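Local coordinates for protein diacylglycerol lipase (Aspergillus oryzae, PDB 5XK2) that probably hydrolyses the ester bonds of mono- and diacylglycerols, as a fungal class 3 lipase of the alpha/beta-hydrolase clan, at residues 32-37 with 62-67; 114-119 with 186-191; 77-82 with 140-145; 206-211 with 263-268. One frame throughout, in Å; residues are numbered along the deposited sequence.

Contact 1. Residues 32-37 with 62-67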
loop_
_atom_site.group_PDB
_atom_site.type_symbol
_atom_site.label_atom_id
_atom_site.label_comp_id
_atom_site.label_asym_id
_atom_site.label_seq_id
_atom_site.Cartn_x
_atom_site.Cartn_y
_atom_site.Cartn_z
ATOM N N ASN A 32 0.602 -4.308 21.415
ATOM C CA ASN A 32 0.629 -4.272 22.875
ATOM C C ASN A 32 0.870 -2.876 23.437
ATOM O O ASN A 32 0.385 -2.560 24.520
ATOM C CB ASN A 32 1.702 -5.226 23.419
ATOM C CG ASN A 32 3.087 -4.913 22.852
ATOM O OD1 ASN A 32 3.316 -5.066 21.658
ATOM N ND2 ASN A 32 4.002 -4.472 23.708
ATOM N N ASN A 33 1.631 -2.043 22.725
ATOM C CA ASN A 33 1.932 -0.717 23.250
ATOM C C ASN A 33 0.786 0.253 23.064
ATOM O O ASN A 33 0.579 1.116 23.912
ATOM C CB ASN A 33 3.193 -0.143 22.590
ATOM C CG ASN A 33 4.449 -0.895 22.982
ATOM O OD1 ASN A 33 4.580 -1.366 24.123
ATOM N ND2 ASN A 33 5.380 -1.030 22.036
ATOM N N TYR A 34 0.023 0.135 21.985
ATOM C CA TYR A 34 -1.049 1.118 21.849
ATOM C C TYR A 34 -2.399 0.679 22.426
ATOM O O TYR A 34 -3.378 1.426 22.349
ATOM C CB TYR A 34 -1.209 1.567 20.380
ATOM C CG TYR A 34 -1.488 0.532 19.314
ATOM C CD1 TYR A 34 -2.742 -0.075 19.196
ATOM C CD2 TYR A 34 -0.531 0.247 18.352
ATOM C CE1 TYR A 34 -2.997 -0.995 18.163
ATOM C CE2 TYR A 34 -0.774 -0.663 17.345
ATOM C CZ TYR A 34 -1.997 -1.271 17.246
ATOM O OH TYR A 34 -2.220 -2.158 16.226
ATOM N N VAL A 35 -2.478 -0.532 22.973
ATOM C CA VAL A 35 -3.594 -0.857 23.877
ATOM C C VAL A 35 -3.191 -0.938 25.355
ATOM O O VAL A 35 -4.014 -1.270 26.209
ATOM C CB VAL A 35 -4.275 -2.158 23.464
ATOM C CG1 VAL A 35 -4.701 -2.065 21.998
ATOM C CG2 VAL A 35 -3.357 -3.350 23.706
ATOM N N ALA A 36 -1.921 -0.677 25.651
ATOM C CA ALA A 36 -1.410 -0.850 27.014
ATOM C C ALA A 36 -2.140 -0.004 28.060
ATOM O O ALA A 36 -2.511 1.153 27.807
ATOM C CB ALA A 36 0.085 -0.524 27.049
ATOM N N LYS A 37 -2.322 -0.565 29.250
ATOM C CA LYS A 37 -2.835 0.232 30.349
ATOM C C LYS A 37 -1.705 0.982 31.020
ATOM O O LYS A 37 -0.520 0.716 30.796
ATOM C CB LYS A 37 -3.557 -0.661 31.383
ATOM C CG LYS A 37 -4.647 -1.549 30.772
ATOM C CD LYS A 37 -5.450 -2.304 31.815
ATOM C CE LYS A 37 -6.164 -3.500 31.182
ATOM N NZ LYS A 37 -6.951 -3.124 29.964
ATOM N N SER A 62 -2.516 5.002 26.488
ATOM C CA SER A 62 -2.458 4.562 25.102
ATOM C C SER A 62 -3.782 4.932 24.436
ATOM O O SER A 62 -4.808 5.161 25.111
ATOM C CB SER A 62 -2.200 3.057 25.007
ATOM O OG SER A 62 -3.337 2.348 25.500
ATOM N N PHE A 63 -3.759 5.005 23.117
ATOM C CA PHE A 63 -4.949 5.343 22.351
ATOM C C PHE A 63 -4.940 4.636 21.016
ATOM O O PHE A 63 -3.889 4.394 20.412
ATOM C CB PHE A 63 -5.064 6.868 22.155
ATOM C CG PHE A 63 -3.791 7.522 21.681
ATOM C CD1 PHE A 63 -3.515 7.633 20.330
ATOM C CD2 PHE A 63 -2.898 8.068 22.598
ATOM C CE1 PHE A 63 -2.343 8.236 19.898
ATOM C CE2 PHE A 63 -1.735 8.668 22.184
ATOM C CZ PHE A 63 -1.450 8.753 20.834
ATOM N N SER A 64 -6.120 4.211 20.594
ATOM C CA SER A 64 -6.258 3.558 19.305
ATOM C C SER A 64 -7.612 3.929 18.712
ATOM O O SER A 64 -8.639 3.757 19.375
ATOM C CB SER A 64 -6.107 2.048 19.473
ATOM O OG SER A 64 -6.068 1.382 18.227
ATOM N N ASP A 65 -7.630 4.450 17.492
ATOM C CA ASP A 65 -8.898 4.733 16.819
ATOM C C ASP A 65 -9.029 3.849 15.597
ATOM O O ASP A 65 -8.420 4.126 14.567
ATOM C CB ASP A 65 -8.965 6.207 16.419
ATOM C CG ASP A 65 -10.163 6.534 15.540
ATOM O OD1 ASP A 65 -11.149 5.773 15.541
ATOM O OD2 ASP A 65 -10.105 7.565 14.840
ATOM N N ASP A 66 -9.865 2.820 15.706
ATOM C CA ASP A 66 -10.078 1.855 14.629
ATOM C C ASP A 66 -11.321 2.224 13.842
ATOM O O ASP A 66 -11.728 1.508 12.936
ATOM C CB ASP A 66 -10.226 0.430 15.183
ATOM C CG ASP A 66 -8.889 -0.226 15.493
ATOM O OD1 ASP A 66 -7.846 0.269 15.014
ATOM O OD2 ASP A 66 -8.881 -1.247 16.213
ATOM N N THR A 67 -11.936 3.337 14.218
ATOM C CA THR A 67 -13.234 3.700 13.678
ATOM C C THR A 67 -13.096 4.637 12.496
ATOM O O THR A 67 -13.483 4.301 11.379
ATOM C CB THR A 67 -14.122 4.361 14.745
ATOM O OG1 THR A 67 -14.448 3.398 15.754
ATOM C CG2 THR A 67 -15.408 4.893 14.119
HETATM O O HOH W 1 -4.170 3.481 28.480
#
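At the margin of the central sheet, where helix 31-34 gives way to loop beside strand 58-65, S62 faces the backbone of Y34 and A36. The hydroxyl lies between its own backbone N and carbonyl carbon (chi1 68°), and from there S62 OG donates a 2.7 Å hydrogen bond to A36 O. S62 OG approaches off the carbonyl axis, at 132° at A36 O and tilted somewhat from the carbonyl plane. A water bridges the same two residues: it accepts from S62 N at 3.0 Å and donates to A36 O at 2.9 Å, so A36 O takes two bonds. Strand 58-65 is the outermost strand on this side of the mixed alpha/beta-hydrolase sheet and pairs with strand 71-78; F63 points away from the helix end and packs on helix 118-138. S64 points back toward Y34, and S64 OG comes obliquely to the ring, 3.8 Å from Y34 CD1. The same ring makes a cation-pi contact with R89. N33 O approaches S62 CB at 3.6 Å, while N33 ND2 turns to A27 O and N43 O.

Contact 2. Residues 114-119 with 186-191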
loop_
_atom_site.group_PDB
_atom_site.type_symbol
_atom_site.label_atom_id
_atom_site.label_comp_id
_atom_site.label_asym_id
_atom_site.label_seq_id
_atom_site.Cartn_x
_atom_site.Cartn_y
_atom_site.Cartn_z
ATOM N N CYS A 114 -2.777 29.958 7.679
ATOM C CA CYS A 114 -2.196 28.620 7.812
ATOM C C CYS A 114 -3.229 27.544 7.522
ATOM O O CYS A 114 -4.397 27.662 7.907
ATOM C CB CYS A 114 -1.596 28.460 9.204
ATOM S SG CYS A 114 -0.134 29.534 9.378
ATOM N N LYS A 115 -2.814 26.504 6.795
ATOM C CA LYS A 115 -3.705 25.406 6.451
ATOM C C LYS A 115 -2.943 24.107 6.622
ATOM O O LYS A 115 -1.748 24.064 6.362
ATOM C CB LYS A 115 -4.223 25.508 5.012
ATOM C CG LYS A 115 -4.903 26.842 4.685
ATOM C CD LYS A 115 -6.283 26.912 5.270
ATOM C CE LYS A 115 -7.283 26.362 4.283
ATOM N NZ LYS A 115 -6.934 26.824 2.911
ATOM N N ALA A 116 -3.644 23.074 7.077
ATOM C CA ALA A 116 -3.057 21.754 7.305
ATOM C C ALA A 116 -3.810 20.689 6.543
ATOM O O ALA A 116 -4.966 20.879 6.168
ATOM C CB ALA A 116 -3.061 21.415 8.794
ATOM N N GLU A 117 -3.156 19.552 6.328
ATOM C CA GLU A 117 -3.804 18.409 5.691
ATOM C C GLU A 117 -4.964 17.939 6.577
ATOM O O GLU A 117 -4.765 17.679 7.755
ATOM C CB GLU A 117 -2.779 17.278 5.485
ATOM C CG GLU A 117 -3.045 16.393 4.287
ATOM C CD GLU A 117 -3.981 15.237 4.592
ATOM O OE1 GLU A 117 -4.535 14.666 3.632
ATOM O OE2 GLU A 117 -4.153 14.886 5.777
ATOM N N LEU A 118 -6.169 17.840 6.014
ATOM C CA LEU A 118 -7.361 17.566 6.817
ATOM C C LEU A 118 -7.291 16.234 7.557
ATOM O O LEU A 118 -7.630 16.152 8.744
ATOM C CB LEU A 118 -8.612 17.583 5.931
ATOM C CG LEU A 118 -9.901 17.140 6.641
ATOM C CD1 LEU A 118 -10.297 18.109 7.730
ATOM C CD2 LEU A 118 -11.016 16.974 5.624
ATOM N N GLY A 119 -6.843 15.196 6.862
ATOM C CA GLY A 119 -6.806 13.871 7.466
ATOM C C GLY A 119 -5.919 13.829 8.697
ATOM O O GLY A 119 -6.305 13.301 9.753
ATOM N N LYS A 186 2.306 26.786 2.752
ATOM C CA LYS A 186 3.563 27.503 3.003
ATOM C C LYS A 186 3.533 28.319 4.313
ATOM O O LYS A 186 4.470 28.218 5.101
ATOM C CB LYS A 186 3.962 28.406 1.804
ATOM C CG LYS A 186 5.467 28.741 1.815
ATOM C CD LYS A 186 5.944 29.402 0.510
ATOM C CE LYS A 186 7.470 29.357 0.398
ATOM N NZ LYS A 186 7.953 29.769 -0.956
ATOM N N PRO A 187 2.470 29.121 4.568
ATOM C CA PRO A 187 2.464 29.869 5.838
ATOM C C PRO A 187 2.579 28.962 7.068
ATOM O O PRO A 187 3.319 29.297 8.000
ATOM C CB PRO A 187 1.098 30.586 5.820
ATOM C CG PRO A 187 0.780 30.723 4.388
ATOM C CD PRO A 187 1.331 29.505 3.707
ATOM N N LEU A 188 1.903 27.820 7.061
ATOM C CA LEU A 188 1.997 26.924 8.220
ATOM C C LEU A 188 3.377 26.283 8.309
ATOM O O LEU A 188 3.933 26.129 9.399
ATOM C CB LEU A 188 0.915 25.847 8.173
ATOM C CG LEU A 188 0.952 24.857 9.341
ATOM C CD1 LEU A 188 0.891 25.602 10.687
ATOM C CD2 LEU A 188 -0.197 23.819 9.251
ATOM N N ALA A 189 3.944 25.905 7.170
ATOM C CA ALA A 189 5.283 25.314 7.228
ATOM C C ALA A 189 6.303 26.321 7.741
ATOM O O ALA A 189 7.181 25.956 8.507
ATOM C CB ALA A 189 5.706 24.786 5.873
ATOM N N GLU A 190 6.170 27.595 7.356
ATOM C CA GLU A 190 7.087 28.618 7.880
ATOM C C GLU A 190 6.892 28.816 9.379
ATOM O O GLU A 190 7.854 28.953 10.134
ATOM C CB GLU A 190 6.901 29.963 7.144
ATOM C CG GLU A 190 7.174 29.831 5.635
ATOM C CD GLU A 190 7.005 31.139 4.869
ATOM O OE1 GLU A 190 6.938 32.209 5.512
ATOM O OE2 GLU A 190 6.942 31.069 3.622
ATOM N N PHE A 191 5.639 28.826 9.816
ATOM C CA PHE A 191 5.348 28.944 11.242
ATOM C C PHE A 191 5.979 27.808 12.054
ATOM O O PHE A 191 6.658 28.060 13.058
ATOM C CB PHE A 191 3.829 28.975 11.449
ATOM C CG PHE A 191 3.406 29.115 12.887
ATOM C CD1 PHE A 191 3.612 30.298 13.577
ATOM C CD2 PHE A 191 2.782 28.066 13.536
ATOM C CE1 PHE A 191 3.201 30.428 14.905
ATOM C CE2 PHE A 191 2.377 28.183 14.865
ATOM C CZ PHE A 191 2.589 29.358 15.549
#
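L188 and C114 form the tight centre of this contact, with L188 pushing its side chain from helix 186-195 against the loop at C114 and K115 and the first residue of strand 116-117. L188 CG is anti to the backbone N (chi1 179°), and beyond it the two methyls take different neighbours. L188 CD2 reaches the backbone at K115 O, a close 3.3 Å, and also touches A116 CB at 3.8 Å. L188 CD1 comes up to C114 CB at 4.1 Å, while the two beta carbons, C114 CB and L188 CB, meet at 3.8 Å. The sulfur lies over the start of the helix: C114 SG is 3.5 Å from L188 N, although that N-H is bonded to N185 OD1, which also accepts from K115 N. All of this is van der Waals contact, since no hydrogen bond runs directly between the two segments. L161 of helix 154-168 touches both A116 and L188 and continues the apolar core.

Toward the solvent side the fit is looser. The P187 ring offers its CB to C114 SG at 3.9 Å, and the long chain of K115 bends away from the helix. C114 itself is tied by its disulfide to C111, which F191 also touches. Past the strand, E117 stands at the N-cap of helix 118-138, with its carboxylate bonded to F120 N. In this lipase of the alpha/beta-hydrolase clan, the first turn of helix 186-195 thus packs on the loop and short antiparallel strand that precede helix 118-138, with N185 tying both backbones.

Contact 3. Residues 77-82 with 140-145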
loop_
_atom_site.group_PDB
_atom_site.type_symbol
_atom_site.label_atom_id
_atom_site.label_comp_id
_atom_site.label_asym_id
_atom_site.label_seq_id
_atom_site.Cartn_x
_atom_site.Cartn_y
_atom_site.Cartn_z
ATOM N N VAL A 77 6.444 7.695 29.785
ATOM C CA VAL A 77 7.381 8.419 30.631
ATOM C C VAL A 77 8.726 7.713 30.558
ATOM O O VAL A 77 8.808 6.504 30.832
ATOM C CB VAL A 77 6.905 8.462 32.098
ATOM C CG1 VAL A 77 7.951 9.133 32.966
ATOM C CG2 VAL A 77 5.571 9.180 32.210
ATOM N N ASP A 78 9.767 8.461 30.193
ATOM C CA ASP A 78 11.124 7.937 30.170
ATOM C C ASP A 78 11.899 8.640 31.291
ATOM O O ASP A 78 12.307 9.795 31.147
ATOM C CB ASP A 78 11.744 8.194 28.790
ATOM C CG ASP A 78 13.172 7.693 28.660
ATOM O OD1 ASP A 78 13.862 7.497 29.676
ATOM O OD2 ASP A 78 13.631 7.530 27.500
ATOM N N ASN A 79 12.119 7.929 32.397
ATOM C CA ASN A 79 12.775 8.542 33.553
ATOM C C ASN A 79 14.286 8.483 33.433
ATOM O O ASN A 79 15.012 9.140 34.175
ATOM C CB ASN A 79 12.316 7.874 34.849
ATOM C CG ASN A 79 10.906 8.274 35.228
ATOM O OD1 ASN A 79 10.543 9.455 35.127
ATOM N ND2 ASN A 79 10.099 7.294 35.662
ATOM N N THR A 80 14.769 7.703 32.480
ATOM C CA THR A 80 16.202 7.643 32.245
ATOM C C THR A 80 16.652 8.886 31.509
ATOM O O THR A 80 17.636 9.528 31.888
ATOM C CB THR A 80 16.562 6.385 31.458
ATOM O OG1 THR A 80 16.195 5.261 32.253
ATOM C CG2 THR A 80 18.060 6.334 31.153
ATOM N N ASN A 81 15.913 9.240 30.464
ATOM C CA ASN A 81 16.248 10.390 29.634
ATOM C C ASN A 81 15.466 11.661 29.970
ATOM O O ASN A 81 15.590 12.686 29.290
ATOM C CB ASN A 81 16.057 10.010 28.175
ATOM C CG ASN A 81 17.008 8.927 27.761
ATOM O OD1 ASN A 81 18.217 9.156 27.698
ATOM N ND2 ASN A 81 16.486 7.718 27.545
ATOM N N LYS A 82 14.649 11.564 31.015
ATOM C CA LYS A 82 13.845 12.685 31.497
ATOM C C LYS A 82 13.010 13.292 30.389
ATOM O O LYS A 82 13.114 14.481 30.076
ATOM C CB LYS A 82 14.734 13.734 32.172
ATOM C CG LYS A 82 15.223 13.221 33.517
ATOM C CD LYS A 82 16.102 14.211 34.246
ATOM C CE LYS A 82 15.294 15.342 34.852
ATOM N NZ LYS A 82 16.178 16.209 35.679
ATOM N N PRO A 140 3.508 17.860 37.299
ATOM C CA PRO A 140 4.024 18.167 38.645
ATOM C C PRO A 140 5.165 17.286 39.131
ATOM O O PRO A 140 6.077 17.815 39.759
ATOM C CB PRO A 140 2.796 17.969 39.543
ATOM C CG PRO A 140 1.652 18.223 38.662
ATOM C CD PRO A 140 2.050 17.643 37.328
ATOM N N GLU A 141 5.135 15.985 38.849
ATOM C CA GLU A 141 6.208 15.115 39.315
ATOM C C GLU A 141 7.332 14.942 38.289
ATOM O O GLU A 141 8.304 14.239 38.548
ATOM C CB GLU A 141 5.652 13.732 39.690
ATOM C CG GLU A 141 4.569 13.727 40.788
ATOM C CD GLU A 141 5.049 14.277 42.128
ATOM O OE1 GLU A 141 6.283 14.377 42.326
ATOM O OE2 GLU A 141 4.187 14.603 42.992
ATOM N N HIS A 142 7.095 15.421 37.075
ATOM C CA HIS A 142 8.062 15.419 35.967
ATOM C C HIS A 142 8.455 16.812 35.452
ATOM O O HIS A 142 8.494 16.988 34.243
ATOM C CB HIS A 142 7.559 14.508 34.860
ATOM C CG HIS A 142 7.154 13.154 35.370
ATOM N ND1 HIS A 142 5.900 12.905 35.885
ATOM C CD2 HIS A 142 7.851 11.997 35.508
ATOM C CE1 HIS A 142 5.825 11.646 36.282
ATOM N NE2 HIS A 142 6.996 11.069 36.062
ATOM N N SER A 143 8.415 17.838 36.299
ATOM C CA SER A 143 8.294 19.225 35.817
ATOM C C SER A 143 9.376 19.715 34.839
ATOM O O SER A 143 9.093 20.567 34.003
ATOM C CB SER A 143 8.240 20.189 37.012
ATOM O OG SER A 143 9.440 20.150 37.755
ATOM N N ASP A 144 10.594 19.198 34.949
ATOM C CA ASP A 144 11.683 19.636 34.071
ATOM C C ASP A 144 11.925 18.714 32.877
ATOM O O ASP A 144 12.935 18.846 32.197
ATOM C CB ASP A 144 12.977 19.804 34.867
ATOM C CG ASP A 144 13.443 18.518 35.497
ATOM O OD1 ASP A 144 12.630 17.573 35.611
ATOM O OD2 ASP A 144 14.622 18.460 35.902
ATOM N N TYR A 145 11.049 17.739 32.660
ATOM C CA TYR A 145 11.237 16.799 31.554
ATOM C C TYR A 145 11.026 17.436 30.189
ATOM O O TYR A 145 10.195 18.350 30.035
ATOM C CB TYR A 145 10.274 15.601 31.692
ATOM C CG TYR A 145 10.666 14.549 32.712
ATOM C CD1 TYR A 145 11.323 14.884 33.892
ATOM C CD2 TYR A 145 10.363 13.214 32.497
ATOM C CE1 TYR A 145 11.683 13.923 34.823
ATOM C CE2 TYR A 145 10.715 12.232 33.424
ATOM C CZ TYR A 145 11.380 12.597 34.585
ATOM O OH TYR A 145 11.732 11.663 35.511
#
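The Y145 ring is sandwiched: K82 CA lies over the centre of one face and H142 CB over the centre of the other, 3.7 Å above the plane. The K82 side makes a CH-pi contact, with K82 CA 3.7 Å from the centroid of the Y145 ring and only 12° off its normal. At the ring edge, in plane, come N79 OD1 and D144 OD1. N79 OD1 also lies at the edge of the H142 imidazole, so this one amide oxygen sits by the rims of both rings.

Y145 OH donates to N79 OD1 at a short 2.5 Å, the donor tilted modestly from the carbonyl plane and the amide and phenol planes 79° apart. V77 CG1 lies 3.8 Å from H142 NE2, the two side chains crossing at about a right angle; H142 ND1 is turned to L138 O.

The K82 chain runs across the tyrosine, its CG 3.8 Å from Y145 CE1. A bend at chi3 (75°) swings CE round, and K82 NZ then forms a salt bridge with D144 OD2 at 2.7 Å, on the syn side but well tilted out of the carboxylate plane. The contact joins the turn between strands 71-78 and 83-89 to the loop between helix 118-138 and strand 146-152, with K82 backbone-bonded to K146. D78 braces the first turn, its OD1 accepting from N81 N in an Asx motif and its OD2 bonded to Y24 OH. The exposed K82-D144 ion pair is probably screened by solvent; the CH-pi contact on Y145 and the phenol-amide bond to N79 also join the segments.

Contact 4. Residues 206-211 with 263-268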
loop_
_atom_site.group_PDB
_atom_site.type_symbol
_atom_site.label_atom_id
_atom_site.label_comp_id
_atom_site.label_asym_id
_atom_site.label_seq_id
_atom_site.Cartn_x
_atom_site.Cartn_y
_atom_site.Cartn_z
ATOM N N ASP A 206 12.640 7.548 -0.845
ATOM C CA ASP A 206 11.343 7.235 -0.205
ATOM C C ASP A 206 10.208 8.062 -0.845
ATOM O O ASP A 206 10.300 9.272 -0.942
ATOM C CB ASP A 206 11.476 7.538 1.294
ATOM C CG ASP A 206 10.196 7.294 2.079
ATOM O OD1 ASP A 206 9.179 6.841 1.505
ATOM O OD2 ASP A 206 10.239 7.554 3.305
ATOM N N PRO A 207 9.165 7.392 -1.369
ATOM C CA PRO A 207 8.105 8.167 -2.035
ATOM C C PRO A 207 7.183 8.957 -1.096
ATOM O O PRO A 207 6.553 9.935 -1.524
ATOM C CB PRO A 207 7.297 7.096 -2.777
ATOM C CG PRO A 207 7.500 5.844 -1.979
ATOM C CD PRO A 207 8.950 5.933 -1.478
ATOM N N VAL A 208 7.066 8.519 0.154
ATOM C CA VAL A 208 6.038 9.079 1.027
ATOM C C VAL A 208 6.249 10.570 1.349
ATOM O O VAL A 208 5.278 11.322 1.311
ATOM C CB VAL A 208 5.898 8.216 2.305
ATOM C CG1 VAL A 208 4.883 8.832 3.280
ATOM C CG2 VAL A 208 5.428 6.789 1.899
ATOM N N PRO A 209 7.494 11.023 1.610
ATOM C CA PRO A 209 7.701 12.462 1.846
ATOM C C PRO A 209 7.441 13.345 0.623
ATOM O O PRO A 209 7.636 14.555 0.720
ATOM C CB PRO A 209 9.171 12.547 2.303
ATOM C CG PRO A 209 9.409 11.206 2.941
ATOM C CD PRO A 209 8.698 10.261 1.989
ATOM N N LYS A 210 7.171 12.754 -0.540
ATOM C CA LYS A 210 6.821 13.561 -1.701
ATOM C C LYS A 210 5.325 13.825 -1.826
ATOM O O LYS A 210 4.887 14.439 -2.802
ATOM C CB LYS A 210 7.316 12.888 -2.979
ATOM C CG LYS A 210 8.800 12.753 -3.009
ATOM C CD LYS A 210 9.238 11.991 -4.247
ATOM C CE LYS A 210 10.579 11.415 -4.029
ATOM N NZ LYS A 210 11.033 10.724 -5.254
ATOM N N LEU A 211 4.554 13.341 -0.856
ATOM C CA LEU A 211 3.096 13.497 -0.857
ATOM C C LEU A 211 2.624 14.194 0.407
ATOM O O LEU A 211 3.239 14.056 1.459
ATOM C CB LEU A 211 2.403 12.141 -0.967
ATOM C CG LEU A 211 2.657 11.378 -2.266
ATOM C CD1 LEU A 211 1.982 10.029 -2.169
ATOM C CD2 LEU A 211 2.147 12.177 -3.459
ATOM N N LEU A 263 8.089 1.647 -6.432
ATOM C CA LEU A 263 9.091 0.614 -6.173
ATOM C C LEU A 263 10.183 1.106 -5.232
ATOM O O LEU A 263 10.990 0.317 -4.752
ATOM C CB LEU A 263 9.710 0.106 -7.481
ATOM C CG LEU A 263 10.470 -1.219 -7.334
ATOM C CD1 LEU A 263 9.599 -2.333 -6.757
ATOM C CD2 LEU A 263 11.053 -1.630 -8.674
ATOM N N ALA A 264 10.181 2.404 -4.928
ATOM C CA ALA A 264 11.130 2.938 -3.943
ATOM C C ALA A 264 10.602 2.770 -2.516
ATOM O O ALA A 264 11.206 3.255 -1.559
ATOM C CB ALA A 264 11.434 4.393 -4.228
ATOM N N PHE A 265 9.472 2.086 -2.356
ATOM C CA PHE A 265 8.873 1.991 -1.041
ATOM C C PHE A 265 9.793 1.345 0.005
ATOM O O PHE A 265 9.712 1.674 1.181
ATOM C CB PHE A 265 7.544 1.236 -1.093
ATOM C CG PHE A 265 6.735 1.436 0.134
ATOM C CD1 PHE A 265 6.027 2.605 0.316
ATOM C CD2 PHE A 265 6.753 0.493 1.152
ATOM C CE1 PHE A 265 5.310 2.815 1.467
ATOM C CE2 PHE A 265 6.030 0.697 2.316
ATOM C CZ PHE A 265 5.312 1.858 2.473
ATOM N N HIS A 266 10.699 0.470 -0.421
ATOM C CA HIS A 266 11.657 -0.130 0.510
ATOM C C HIS A 266 12.367 0.948 1.344
ATOM O O HIS A 266 12.643 0.744 2.521
ATOM C CB HIS A 266 12.688 -0.971 -0.255
ATOM C CG HIS A 266 13.571 -0.169 -1.157
ATOM N ND1 HIS A 266 14.818 0.282 -0.773
ATOM C CD2 HIS A 266 13.367 0.313 -2.410
ATOM C CE1 HIS A 266 15.357 0.981 -1.762
ATOM N NE2 HIS A 266 14.499 1.013 -2.765
ATOM N N SER A 267 12.627 2.103 0.733
ATOM C CA SER A 267 13.339 3.193 1.418
ATOM C C SER A 267 12.543 3.733 2.601
ATOM O O SER A 267 13.105 4.268 3.551
ATOM C CB SER A 267 13.640 4.334 0.444
ATOM O OG SER A 267 14.564 3.874 -0.546
ATOM N N HIS A 268 11.223 3.578 2.541
ATOM C CA HIS A 268 10.345 4.143 3.566
ATOM C C HIS A 268 10.483 3.463 4.918
ATOM O O HIS A 268 10.183 4.084 5.940
ATOM C CB HIS A 268 8.867 4.047 3.115
ATOM C CG HIS A 268 7.907 4.779 4.003
ATOM N ND1 HIS A 268 7.998 6.134 4.245
ATOM C CD2 HIS A 268 6.793 4.354 4.650
ATOM C CE1 HIS A 268 6.994 6.506 5.027
ATOM N NE2 HIS A 268 6.248 5.444 5.284
#
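H268 and D206 meet with the imidazole and carboxylate planes turned 60° apart, yet the bond between them is nearly straight. H268 ND1 donates to D206 OD2 at 2.8 Å with 168° at the hydrogen; the oxygen lies close to the ring plane, at the ring edge, and is met on its syn side. In H268, chi1 (-171°) sets CG anti to the backbone N, and chi2 then turns ND1 to D206.

V208 comes at the same imidazole over one face. Its CG2 stands 3.5 Å above the ring plane, over the centre, in a CH-pi contact, and V208 CB is 3.4 Å from H268 CE1. With the edge held by the carboxylate and one face covered by the valine, the ring has little freedom to rotate.

The carboxylate is fixed in turn. D206 OD1 accepts from V208 N at 3.0 Å, from above the carboxylate plane, closing an Asx turn, and D206 OD2 takes a second bond from Y271 OH. Around this core P207 packs against A264 and F265 by van der Waals contact, with P207 CD 3.5 Å from A264 O. F265 also packs on T99 of the second subunit, while L263 touches L213 there.

The other ring nitrogen, H268 NE2, is hydrogen-bonded to S153 OG, and S153 lies in a sequence and turn that fit a GxSxG nucleophile elbow. The chain S153, H268, D206 is consistent with the Ser-His-Asp charge relay of lipases, in which the aspartate would orient the histidine toward the serine.

From the N terminus, contact 1 comes first: it closes the loop from 32-37 to 62-67, bringing helix 31-34 to the outermost strand, before any other contact opens. Contact 3 opens next at the end of strand 71-78, the neighbour of that strand. Contact 2 then opens at 114-119, before contact 3 closes at 140-145, so the two cross: helix 118-138 starts at contact 2 and leads to contact 3, and the chain returns through two more strands and helix 154-168 to 186-191. Contact 4 follows in series, joining two loops after strands 198-203 and 240-243. Contacts 3 and 4 lie on opposite sides of the chain's centre, their centres about 35 Å apart.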